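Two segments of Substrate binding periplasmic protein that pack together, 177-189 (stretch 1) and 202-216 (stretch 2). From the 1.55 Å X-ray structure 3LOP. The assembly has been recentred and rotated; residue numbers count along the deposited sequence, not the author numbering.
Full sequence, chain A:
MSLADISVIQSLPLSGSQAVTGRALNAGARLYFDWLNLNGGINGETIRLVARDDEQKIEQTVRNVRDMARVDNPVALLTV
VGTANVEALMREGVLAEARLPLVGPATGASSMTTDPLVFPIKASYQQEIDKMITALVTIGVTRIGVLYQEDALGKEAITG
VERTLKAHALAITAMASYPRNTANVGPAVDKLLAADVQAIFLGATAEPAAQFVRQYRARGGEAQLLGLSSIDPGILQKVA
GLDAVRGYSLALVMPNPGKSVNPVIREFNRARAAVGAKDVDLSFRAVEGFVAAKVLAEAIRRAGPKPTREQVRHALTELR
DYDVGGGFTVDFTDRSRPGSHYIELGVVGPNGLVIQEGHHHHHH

Stretch 1 177-189: SYPRNTANVGPAV
Stretch 2, residues 202-216: LGATAEPAAQFVRQY

The contact centres on Pro208, in the first turns of the stretch 2 helix (206-216). Its CA-to-CB bond points toward stretch 1; the ring pucker is C-gamma endo. Pro208 CB lies over one face of the Tyr178 ring, 3.7 Å from the centroid and 18° off the normal, a CH-pi contact. Pro208 CG is 3.4 Å from Tyr178 CZ. The compact, apolar proline ring puts its CB over the aromatic face. Tyr178 ends up there with chi1 73° (p) and chi2 84°, from an extended backbone (phi/psi -151/151). Tyr178, Val185, Val189, Pro208 and Phe212 are all buried.

Val185 takes the next place along the helix. Its chi1 is m. Val185 CG1 sits 3.7 Å from Pro208 CB, and Val185 CG2 sits 4.2 Å from Phe212 CB. The branched side chain thus touches two residues one helical turn apart. Val189 follows, with chi1 t, and its CG2 is 3.5 Å from Phe212 CD1. Phe212 (chi1 177°, chi2 88°) leaves its backbone sideways, but its ring comes nearer to stretch 1. Ala188 O lies at the ring edge, 3.9 Å from Phe212 CE1. The small Ala188 side chain points toward the helix, with its CB 4.5 Å from Phe212 CD1.

The register runs in the same sequence direction on both stretches. CA atoms pair Ala183 with Pro208 (4.1 Å), Val185 with Phe212 (5.9 Å) and Val189 with Tyr216 (5.8 Å). The close approach at Ala183 involves a methyl side chain; Ala183 CB is 3.4 Å from Glu207 CG. Together the stretches bury 588 Å².

Stretch 1 leaves its strand through a type II turn, Pro179 to Thr182, with Asn181 at phi/psi 66/22. Thr182 (chi1 p) points away from stretch 2. Its OG1 donates to Pro179 O at 2.6 Å, which ties the turn to itself. Val185, at -105/3, leads into the helix that begins at Gly186. Val189 N bonds Val185 O at 2.9 Å.

The polar edge lies where stretch 2 passes from strand 202-203 into its helix. Ala204 is extended (-143/178), and its CB is 3.3 Å from Tyr178 CE2. Thr205 (-94/171, chi1 p) holds the N-cap position, but its side chain makes no capping bond. Thr205 N donates to Tyr178 OH at 3.0 Å, with an angle of 154° at the hydrogen. The hydroxyl takes this bond while one ring face packs on Pro208. A weak hydrogen bond from Thr205 OG1 to Tyr178 OH (3.4 Å) is possible, but that proton has another acceptor within reach. One water bridges the stretches, donating to Thr182 O at 3.0 Å and lying 3.0 Å from Thr205 OG1.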

ATOM      1  N   SER A 177     -18.858   7.258  -7.066  1.00  6.53           N
ATOM      2  CA  SER A 177     -18.273   6.984  -5.761  1.00  6.44           C
ATOM      3  C   SER A 177     -18.930   5.846  -4.994  1.00  6.87           C
ATOM      4  O   SER A 177     -19.955   5.305  -5.401  1.00  7.32           O
ATOM      5  CB  SER A 177     -18.342   8.247  -4.906  1.00  9.27           C
ATOM      6  OG  SER A 177     -19.691   8.566  -4.601  1.00 12.22           O
ATOM      7  N   TYR A 178     -18.309   5.492  -3.873  1.00  6.24           N
ATOM      8  CA  TYR A 178     -18.816   4.464  -2.973  1.00  5.80           C
ATOM      9  C   TYR A 178     -18.308   4.874  -1.588  1.00  5.94           C
ATOM     10  O   TYR A 178     -17.270   5.523  -1.474  1.00  5.33           O
ATOM     11  CB  TYR A 178     -18.296   3.075  -3.371  1.00  6.10           C
ATOM     12  CG  TYR A 178     -16.843   2.839  -3.051  1.00  5.29           C
ATOM     13  CD1 TYR A 178     -16.447   2.426  -1.777  1.00  3.50           C
ATOM     14  CD2 TYR A 178     -15.857   3.068  -4.005  1.00  4.35           C
ATOM     15  CE1 TYR A 178     -15.103   2.256  -1.463  1.00  4.46           C
ATOM     16  CE2 TYR A 178     -14.511   2.901  -3.700  1.00  4.25           C
ATOM     17  CZ  TYR A 178     -14.143   2.498  -2.427  1.00  4.31           C
ATOM     18  OH  TYR A 178     -12.814   2.351  -2.112  1.00  4.94           O
ATOM     19  N   PRO A 179     -19.037   4.513  -0.521  1.00  6.92           N
ATOM     20  CA  PRO A 179     -18.662   4.853   0.861  1.00  6.85           C
ATOM     21  C   PRO A 179     -17.435   4.121   1.401  1.00  5.91           C
ATOM     22  O   PRO A 179     -17.287   2.919   1.195  1.00  7.20           O
ATOM     23  CB  PRO A 179     -19.919   4.499   1.660  1.00  7.74           C
ATOM     24  CG  PRO A 179     -21.020   4.510   0.631  1.00  8.08           C
ATOM     25  CD  PRO A 179     -20.367   3.887  -0.557  1.00  8.33           C
ATOM     26  N   ARG A 180     -16.565   4.845   2.103  1.00  6.76           N
ATOM     27  CA  ARG A 180     -15.369   4.229   2.667  1.00  6.97           C
ATOM     28  C   ARG A 180     -15.764   3.164   3.687  1.00  7.73           C
ATOM     29  O   ARG A 180     -16.821   3.248   4.317  1.00  8.56           O
ATOM     30  CB  ARG A 180     -14.473   5.280   3.342  1.00  6.69           C
ATOM     31  CG  ARG A 180     -14.859   5.623   4.783  1.00  6.71           C
ATOM     32  CD  ARG A 180     -14.020   6.772   5.330  1.00  7.40           C
ATOM     33  NE  ARG A 180     -12.584   6.508   5.258  1.00  7.22           N
ATOM     34  CZ  ARG A 180     -11.903   5.767   6.128  1.00  7.86           C
ATOM     35  NH1 ARG A 180     -12.517   5.204   7.162  1.00  7.64           N
ATOM     36  NH2 ARG A 180     -10.602   5.588   5.961  1.00  7.05           N
ATOM     37  N   ASN A 181     -14.904   2.166   3.837  1.00  8.34           N
ATOM     38  CA  ASN A 181     -15.117   1.070   4.773  1.00  9.50           C
ATOM     39  C   ASN A 181     -16.310   0.194   4.412  1.00 10.24           C
ATOM     40  O   ASN A 181     -16.874  -0.494   5.263  1.00 10.63           O
ATOM     41  CB  ASN A 181     -15.270   1.608   6.197  1.00 12.62           C
ATOM     42  CG  ASN A 181     -14.216   1.055   7.138  1.00 15.39           C
ATOM     43  OD1 ASN A 181     -13.319   0.319   6.720  1.00 16.46           O
ATOM     44  ND2 ASN A 181     -14.317   1.406   8.414  1.00 16.66           N
ATOM     45  N   THR A 182     -16.695   0.228   3.141  1.00  9.76           N
ATOM     46  CA  THR A 182     -17.797  -0.593   2.656  1.00  9.99           C
ATOM     47  C   THR A 182     -17.437  -1.065   1.259  1.00 10.56           C
ATOM     48  O   THR A 182     -16.413  -0.666   0.701  1.00 10.53           O
ATOM     49  CB  THR A 182     -19.121   0.193   2.528  1.00 10.17           C
ATOM     50  OG1 THR A 182     -19.080   1.002   1.345  1.00 12.07           O
ATOM     51  CG2 THR A 182     -19.346   1.081   3.736  1.00 11.76           C
ATOM     52  N   ALA A 183     -18.289  -1.918   0.706  1.00 10.28           N
ATOM     53  CA  ALA A 183     -18.113  -2.426  -0.644  1.00 10.56           C
ATOM     54  C   ALA A 183     -19.432  -2.171  -1.371  1.00 10.26           C
ATOM     55  O   ALA A 183     -19.806  -2.905  -2.282  1.00 12.06           O
ATOM     56  CB  ALA A 183     -17.800  -3.916  -0.616  1.00 11.24           C
ATOM     57  N   ASN A 184     -20.138  -1.124  -0.951  1.00 10.88           N
ATOM     58  CA  ASN A 184     -21.420  -0.774  -1.559  1.00  9.70           C
ATOM     59  C   ASN A 184     -21.189   0.005  -2.846  1.00  9.97           C
ATOM     60  O   ASN A 184     -21.287   1.234  -2.876  1.00  9.81           O
ATOM     61  CB  ASN A 184     -22.265   0.051  -0.586  1.00 13.38           C
ATOM     62  CG  ASN A 184     -22.611  -0.718   0.677  1.00 15.65           C
ATOM     63  OD1 ASN A 184     -22.842  -1.927   0.636  1.00 18.47           O
ATOM     64  ND2 ASN A 184     -22.665  -0.017   1.803  1.00 17.84           N
ATOM     65  N   VAL A 185     -20.902  -0.734  -3.912  1.00  9.17           N
ATOM     66  CA  VAL A 185     -20.613  -0.146  -5.212  1.00  8.00           C
ATOM     67  C   VAL A 185     -21.738  -0.260  -6.241  1.00  9.09           C
ATOM     68  O   VAL A 185     -21.574   0.161  -7.384  1.00  7.39           O
ATOM     69  CB  VAL A 185     -19.344  -0.785  -5.815  1.00  8.13           C
ATOM     70  CG1 VAL A 185     -18.147  -0.525  -4.907  1.00  7.16           C
ATOM     71  CG2 VAL A 185     -19.548  -2.281  -5.985  1.00  8.45           C
ATOM     72  N   GLY A 186     -22.873  -0.824  -5.836  1.00  8.53           N
ATOM     73  CA  GLY A 186     -23.988  -0.981  -6.757  1.00  9.13           C
ATOM     74  C   GLY A 186     -24.295   0.254  -7.590  1.00  9.52           C
ATOM     75  O   GLY A 186     -24.300   0.189  -8.821  1.00  9.03           O
ATOM     76  N   PRO A 187     -24.566   1.396  -6.946  1.00  9.17           N
ATOM     77  CA  PRO A 187     -24.872   2.635  -7.668  1.00  8.63           C
ATOM     78  C   PRO A 187     -23.749   3.036  -8.623  1.00  7.83           C
ATOM     79  O   PRO A 187     -23.999   3.551  -9.712  1.00  7.87           O
ATOM     80  CB  PRO A 187     -25.074   3.643  -6.542  1.00  9.95           C
ATOM     81  CG  PRO A 187     -25.638   2.795  -5.442  1.00 10.06           C
ATOM     82  CD  PRO A 187     -24.755   1.575  -5.496  1.00  9.68           C
ATOM     83  N   ALA A 188     -22.509   2.793  -8.210  1.00  7.17           N
ATOM     84  CA  ALA A 188     -21.361   3.136  -9.042  1.00  6.35           C
ATOM     85  C   ALA A 188     -21.325   2.263 -10.291  1.00  6.65           C
ATOM     86  O   ALA A 188     -20.993   2.734 -11.382  1.00  7.23           O
ATOM     87  CB  ALA A 188     -20.074   2.969  -8.248  1.00  5.09           C
ATOM     88  N   VAL A 189     -21.653   0.986 -10.127  1.00  6.61           N
ATOM     89  CA  VAL A 189     -21.673   0.066 -11.253  1.00  7.34           C
ATOM     90  C   VAL A 189     -22.745   0.506 -12.247  1.00  9.03           C
ATOM     91  O   VAL A 189     -22.513   0.513 -13.455  1.00 10.14           O
ATOM     92  CB  VAL A 189     -21.965  -1.381 -10.798  1.00  5.96           C
ATOM     93  CG1 VAL A 189     -22.110  -2.289 -12.017  1.00  7.64           C
ATOM     94  CG2 VAL A 189     -20.840  -1.880  -9.892  1.00  7.08           C
ATOM     95  N   LEU A 202      -9.709   2.580 -11.084  1.00  3.86           N
ATOM     96  CA  LEU A 202     -10.228   2.300  -9.752  1.00  3.15           C
ATOM     97  C   LEU A 202      -9.430   2.953  -8.627  1.00  3.72           C
ATOM     98  O   LEU A 202      -8.357   2.478  -8.253  1.00  3.71           O
ATOM     99  CB  LEU A 202     -10.282   0.786  -9.521  1.00  4.01           C
ATOM    100  CG  LEU A 202     -10.928  -0.063 -10.621  1.00  3.98           C
ATOM    101  CD1 LEU A 202     -10.824  -1.534 -10.242  1.00  5.99           C
ATOM    102  CD2 LEU A 202     -12.386   0.346 -10.821  1.00  5.00           C
ATOM    103  N   GLY A 203      -9.962   4.053  -8.104  1.00  3.21           N
ATOM    104  CA  GLY A 203      -9.325   4.740  -6.992  1.00  4.20           C
ATOM    105  C   GLY A 203     -10.072   4.236  -5.778  1.00  4.78           C
ATOM    106  O   GLY A 203     -10.817   4.974  -5.128  1.00  4.01           O
ATOM    107  N   ALA A 204      -9.869   2.957  -5.481  1.00  5.74           N
ATOM    108  CA  ALA A 204     -10.568   2.299  -4.393  1.00  5.73           C
ATOM    109  C   ALA A 204      -9.719   1.291  -3.640  1.00  5.49           C
ATOM    110  O   ALA A 204      -8.558   1.050  -3.974  1.00  5.68           O
ATOM    111  CB  ALA A 204     -11.791   1.597  -4.955  1.00  7.89           C
ATOM    112  N   THR A 205     -10.323   0.708  -2.610  1.00  4.03           N
ATOM    113  CA  THR A 205      -9.665  -0.305  -1.805  1.00  4.59           C
ATOM    114  C   THR A 205     -10.027  -1.677  -2.369  1.00  5.12           C
ATOM    115  O   THR A 205     -10.885  -1.794  -3.243  1.00  4.91           O
ATOM    116  CB  THR A 205     -10.086  -0.195  -0.330  1.00  4.88           C
ATOM    117  OG1 THR A 205     -11.515  -0.188  -0.238  1.00  6.46           O
ATOM    118  CG2 THR A 205      -9.535   1.094   0.276  1.00  4.89           C
ATOM    119  N   ALA A 206      -9.369  -2.711  -1.858  1.00  5.05           N
ATOM    120  CA  ALA A 206      -9.555  -4.075  -2.334  1.00  7.32           C
ATOM    121  C   ALA A 206     -10.973  -4.614  -2.506  1.00  6.50           C
ATOM    122  O   ALA A 206     -11.346  -5.023  -3.609  1.00  5.44           O
ATOM    123  CB  ALA A 206      -8.748  -5.028  -1.454  1.00  9.06           C
ATOM    124  N   GLU A 207     -11.762  -4.618  -1.435  1.00  5.91           N
ATOM    125  CA  GLU A 207     -13.113  -5.170  -1.509  1.00  7.66           C
ATOM    126  C   GLU A 207     -14.045  -4.454  -2.483  1.00  6.27           C
ATOM    127  O   GLU A 207     -14.669  -5.097  -3.326  1.00  5.50           O
ATOM    128  CB  GLU A 207     -13.748  -5.237  -0.117  1.00  9.71           C
ATOM    129  CG  GLU A 207     -15.102  -5.939  -0.117  1.00 15.89           C
ATOM    130  CD  GLU A 207     -15.637  -6.203   1.278  1.00 18.63           C
ATOM    131  OE1 GLU A 207     -15.783  -5.240   2.058  1.00 19.27           O
ATOM    132  OE2 GLU A 207     -15.917  -7.379   1.592  1.00 23.64           O
ATOM    133  N   PRO A 208     -14.175  -3.121  -2.373  1.00  5.63           N
ATOM    134  CA  PRO A 208     -15.066  -2.452  -3.324  1.00  5.25           C
ATOM    135  C   PRO A 208     -14.571  -2.608  -4.763  1.00  4.56           C
ATOM    136  O   PRO A 208     -15.365  -2.738  -5.691  1.00  4.49           O
ATOM    137  CB  PRO A 208     -15.069  -0.997  -2.843  1.00  4.81           C
ATOM    138  CG  PRO A 208     -13.778  -0.864  -2.081  1.00  6.96           C
ATOM    139  CD  PRO A 208     -13.689  -2.178  -1.352  1.00  6.79           C
ATOM    140  N   ALA A 209     -13.255  -2.609  -4.946  1.00  4.83           N
ATOM    141  CA  ALA A 209     -12.697  -2.772  -6.282  1.00  5.51           C
ATOM    142  C   ALA A 209     -13.115  -4.128  -6.851  1.00  5.63           C
ATOM    143  O   ALA A 209     -13.553  -4.220  -7.999  1.00  6.53           O
ATOM    144  CB  ALA A 209     -11.171  -2.674  -6.236  1.00  4.84           C
ATOM    145  N   ALA A 210     -12.980  -5.174  -6.041  1.00  5.47           N
ATOM    146  CA  ALA A 210     -13.336  -6.526  -6.462  1.00  5.89           C
ATOM    147  C   ALA A 210     -14.819  -6.643  -6.795  1.00  6.94           C
ATOM    148  O   ALA A 210     -15.189  -7.216  -7.823  1.00  6.63           O
ATOM    149  CB  ALA A 210     -12.964  -7.524  -5.375  1.00  6.84           C
ATOM    150  N   GLN A 211     -15.671  -6.099  -5.931  1.00  6.53           N
ATOM    151  CA  GLN A 211     -17.106  -6.155  -6.167  1.00  6.19           C
ATOM    152  C   GLN A 211     -17.479  -5.362  -7.412  1.00  6.49           C
ATOM    153  O   GLN A 211     -18.317  -5.797  -8.204  1.00  5.25           O
ATOM    154  CB  GLN A 211     -17.868  -5.628  -4.952  1.00  7.56           C
ATOM    155  CG  GLN A 211     -17.823  -6.579  -3.770  1.00 11.13           C
ATOM    156  CD  GLN A 211     -18.539  -7.887  -4.056  1.00 17.47           C
ATOM    157  OE1 GLN A 211     -18.386  -8.864  -3.324  1.00 20.33           O
ATOM    158  NE2 GLN A 211     -19.337  -7.907  -5.121  1.00 18.33           N
ATOM    159  N   PHE A 212     -16.853  -4.204  -7.599  1.00  5.74           N
ATOM    160  CA  PHE A 212     -17.147  -3.404  -8.778  1.00  5.18           C
ATOM    161  C   PHE A 212     -16.758  -4.167 -10.043  1.00  5.99           C
ATOM    162  O   PHE A 212     -17.542  -4.271 -10.984  1.00  5.62           O
ATOM    163  CB  PHE A 212     -16.386  -2.074  -8.751  1.00  5.01           C
ATOM    164  CG  PHE A 212     -16.604  -1.245  -9.983  1.00  4.77           C
ATOM    165  CD1 PHE A 212     -17.672  -0.357 -10.062  1.00  5.45           C
ATOM    166  CD2 PHE A 212     -15.788  -1.413 -11.099  1.00  5.72           C
ATOM    167  CE1 PHE A 212     -17.927   0.347 -11.241  1.00  4.12           C
ATOM    168  CE2 PHE A 212     -16.035  -0.717 -12.279  1.00  5.62           C
ATOM    169  CZ  PHE A 212     -17.108   0.165 -12.350  1.00  5.69           C
ATOM    170  N   VAL A 213     -15.542  -4.701 -10.066  1.00  5.54           N
ATOM    171  CA  VAL A 213     -15.070  -5.438 -11.232  1.00  5.95           C
ATOM    172  C   VAL A 213     -15.949  -6.641 -11.568  1.00  6.90           C
ATOM    173  O   VAL A 213     -16.334  -6.824 -12.723  1.00  6.30           O
ATOM    174  CB  VAL A 213     -13.606  -5.901 -11.044  1.00  6.75           C
ATOM    175  CG1 VAL A 213     -13.178  -6.791 -12.200  1.00  7.33           C
ATOM    176  CG2 VAL A 213     -12.694  -4.686 -10.970  1.00  8.44           C
ATOM    177  N   ARG A 214     -16.277  -7.454 -10.567  1.00  6.64           N
ATOM    178  CA  ARG A 214     -17.114  -8.625 -10.813  1.00  7.44           C
ATOM    179  C   ARG A 214     -18.470  -8.240 -11.395  1.00  7.50           C
ATOM    180  O   ARG A 214     -18.905  -8.801 -12.401  1.00  7.59           O
ATOM    181  CB  ARG A 214     -17.329  -9.424  -9.520  1.00  8.73           C
ATOM    182  CG  ARG A 214     -18.256 -10.630  -9.700  1.00 11.19           C
ATOM    183  CD  ARG A 214     -18.519 -11.371  -8.391  1.00 12.97           C
ATOM    184  NE  ARG A 214     -17.416 -12.239  -7.983  1.00 14.94           N
ATOM    185  CZ  ARG A 214     -17.062 -13.358  -8.610  1.00 15.91           C
ATOM    186  NH1 ARG A 214     -17.721 -13.760  -9.689  1.00 18.53           N
ATOM    187  NH2 ARG A 214     -16.054 -14.087  -8.150  1.00 16.25           N
ATOM    188  N   GLN A 215     -19.132  -7.283 -10.756  1.00  7.60           N
ATOM    189  CA  GLN A 215     -20.451  -6.830 -11.193  1.00  7.95           C
ATOM    190  C   GLN A 215     -20.432  -6.105 -12.532  1.00  7.72           C
ATOM    191  O   GLN A 215     -21.301  -6.323 -13.374  1.00  9.06           O
ATOM    192  CB  GLN A 215     -21.064  -5.923 -10.124  1.00  8.54           C
ATOM    193  CG  GLN A 215     -21.415  -6.651  -8.832  1.00  9.89           C
ATOM    194  CD  GLN A 215     -21.769  -5.703  -7.702  1.00 11.26           C
ATOM    195  OE1 GLN A 215     -22.524  -4.750  -7.888  1.00 13.08           O
ATOM    196  NE2 GLN A 215     -21.234  -5.971  -6.514  1.00 13.95           N
ATOM    197  N   TYR A 216     -19.450  -5.232 -12.725  1.00  5.95           N
ATOM    198  CA  TYR A 216     -19.337  -4.482 -13.970  1.00  6.16           C
ATOM    199  C   TYR A 216     -19.201  -5.430 -15.159  1.00  6.29           C
ATOM    200  O   TYR A 216     -19.915  -5.294 -16.153  1.00  6.80           O
ATOM    201  CB  TYR A 216     -18.129  -3.540 -13.905  1.00  4.83           C
ATOM    202  CG  TYR A 216     -17.882  -2.745 -15.171  1.00  3.89           C
ATOM    203  CD1 TYR A 216     -18.742  -1.716 -15.554  1.00  4.16           C
ATOM    204  CD2 TYR A 216     -16.798  -3.039 -15.997  1.00  4.32           C
ATOM    205  CE1 TYR A 216     -18.529  -1.001 -16.733  1.00  4.94           C
ATOM    206  CE2 TYR A 216     -16.577  -2.332 -17.172  1.00  5.25           C
ATOM    207  CZ  TYR A 216     -17.447  -1.317 -17.537  1.00  4.29           C
ATOM    208  OH  TYR A 216     -17.240  -0.635 -18.717  1.00  4.77           O
TER
HETATM  209  O   HOH W   1     -13.670  -0.741   1.830  1.00 10.70           O